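Local coordinates for protein yahD a copper inducible hydrolase (Lactococcus lactis subsp. lactis, PDB 3OG9) that is a copper-inducible protein of the alpha/beta-hydrolase fold that binds d-malate and probably acts as a hydrolase, at residues Gly173-Asp177 against Ser178-Leu182. Sequence-based numbering, arbitrary orientation. Where two conformers were deposited one is given.
Sequences GDLED and SGCQL
Cys180 N reaches back to Leu175 O (3.0 Å) and Gly179 N to Glu176 O (2.9 Å), closing the last turn of helix 165-177 in a Schellman motif with Gly179 at positive phi (107°). The turn leads into outermost strand 181-186, completing a beta-alpha-beta unit of the alpha/beta-hydrolase sheet. Ser178 N still makes a helical bond to Asp174 O. In the conformer given, Ser178 turns its hydroxyl between its own backbone N and carbonyl carbon (chi1 65°), which folds OG back over the helix end to 2.5 Å from Leu175 O, too short to be taken at face value as a bond. Leu175 O thus takes the Cys180 amide and a weak bond from Ser178 N, with the hydroxyl a doubtful third partner. On the buried side, Leu175 meets Cys180 through CD2 and SG, and crosses Leu182 at about a right angle, CD1 to CD2 at 4.0 Å; Leu154 of the neighbouring strand and Leu121 of helix 111-121 also touch Leu175. Glu176, exposed, runs extended beyond CG, its methylene and carboxylate lying against Leu182 CD1, which is 3.7 Å from Glu176 CG. One water donates to both Glu176 O and Cys180 O in the turn; another links helix to strand, accepting from Leu182 N at 2.8 Å and donating to Glu176 OE2 at 3.0 Å.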
loop_
_atom_site.group_PDB
_atom_site.type_symbol
_atom_site.label_atom_id
_atom_site.label_comp_id
_atom_site.label_asym_id
_atom_site.label_seq_id
_atom_site.Cartn_x
_atom_site.Cartn_y
_atom_site.Cartn_z
ATOM N N GLY A 173 -9.485 0.584 12.811
ATOM C CA GLY A 173 -10.119 1.675 13.576
ATOM C C GLY A 173 -9.798 3.042 12.998
ATOM O O GLY A 173 -10.691 3.875 12.843
ATOM N N ASP A 174 -8.524 3.307 12.681
ATOM C CA ASP A 174 -8.172 4.593 12.054
ATOM C C ASP A 174 -8.898 4.783 10.735
ATOM O O ASP A 174 -9.430 5.853 10.475
ATOM C CB ASP A 174 -6.657 4.737 11.829
ATOM C CG ASP A 174 -5.879 4.973 13.150
ATOM O OD1 ASP A 174 -4.633 4.945 13.114
ATOM O OD2 ASP A 174 -6.504 5.215 14.201
ATOM N N LEU A 175 -8.926 3.751 9.897
ATOM C CA LEU A 175 -9.681 3.842 8.625
ATOM C C LEU A 175 -11.198 4.036 8.815
ATOM O O LEU A 175 -11.820 4.858 8.134
ATOM C CB LEU A 175 -9.425 2.599 7.767
ATOM C CG LEU A 175 -7.976 2.519 7.233
ATOM C CD1 LEU A 175 -7.652 1.084 6.791
ATOM C CD2 LEU A 175 -7.729 3.519 6.133
ATOM N N GLU A 176 -11.786 3.274 9.727
ATOM C CA GLU A 176 -13.238 3.388 9.961
ATOM C C GLU A 176 -13.611 4.713 10.631
ATOM O O GLU A 176 -14.646 5.313 10.314
ATOM C CB GLU A 176 -13.730 2.187 10.736
ATOM C CG GLU A 176 -13.862 1.018 9.786
ATOM C CD GLU A 176 -14.233 -0.281 10.445
ATOM O OE1 GLU A 176 -14.080 -0.392 11.696
ATOM O OE2 GLU A 176 -14.666 -1.192 9.683
ATOM N N ASP A 177 -12.764 5.171 11.547
ATOM C CA ASP A 177 -12.942 6.510 12.108
ATOM C C ASP A 177 -12.901 7.629 11.068
ATOM O O ASP A 177 -13.534 8.671 11.264
ATOM C CB ASP A 177 -11.916 6.787 13.201
ATOM C CG ASP A 177 -12.139 5.925 14.451
ATOM O OD1 ASP A 177 -13.146 5.148 14.540
ATOM O OD2 ASP A 177 -11.282 6.021 15.345
ATOM N N SER A 178 -12.164 7.409 9.977
ATOM C CA SER A 178 -12.095 8.371 8.868
ATOM C C SER A 178 -13.292 8.230 7.927
ATOM O O SER A 178 -13.540 9.090 7.070
ATOM C CB SER A 178 -10.785 8.205 8.084
ATOM O OG SER A 178 -10.722 6.949 7.435
ATOM N N GLY A 179 -14.038 7.149 8.095
ATOM C CA GLY A 179 -15.227 6.927 7.290
ATOM C C GLY A 179 -15.119 5.856 6.226
ATOM O O GLY A 179 -16.098 5.611 5.530
ATOM N N CYS A 180 -13.967 5.178 6.118
ATOM C CA CYS A 180 -13.792 4.143 5.064
ATOM C C CYS A 180 -14.722 2.948 5.195
ATOM O O CYS A 180 -15.055 2.511 6.292
ATOM C CB CYS A 180 -12.356 3.595 4.993
ATOM S SG CYS A 180 -11.131 4.780 4.560
ATOM N N GLN A 181 -15.074 2.377 4.043
ATOM C CA GLN A 181 -15.821 1.137 3.981
ATOM C C GLN A 181 -14.767 0.045 3.760
ATOM O O GLN A 181 -14.109 0.022 2.736
ATOM C CB GLN A 181 -16.789 1.168 2.787
ATOM C CG GLN A 181 -18.116 1.905 3.013
ATOM C CD GLN A 181 -17.945 3.419 3.204
ATOM O OE1 GLN A 181 -17.269 4.117 2.422
ATOM N NE2 GLN A 181 -18.550 3.922 4.242
ATOM N N LEU A 182 -14.625 -0.858 4.708
ATOM C CA LEU A 182 -13.562 -1.862 4.675
ATOM C C LEU A 182 -14.063 -3.224 4.321
ATOM O O LEU A 182 -15.126 -3.637 4.784
ATOM C CB LEU A 182 -12.906 -1.997 6.068
ATOM C CG LEU A 182 -12.201 -0.783 6.638
ATOM C CD1 LEU A 182 -11.421 -1.129 7.960
ATOM C CD2 LEU A 182 -11.247 -0.281 5.563
HETATM O O HOH W 1 -16.116 -0.772 7.120
HETATM O O HOH W 2 -16.685 3.756 8.458
#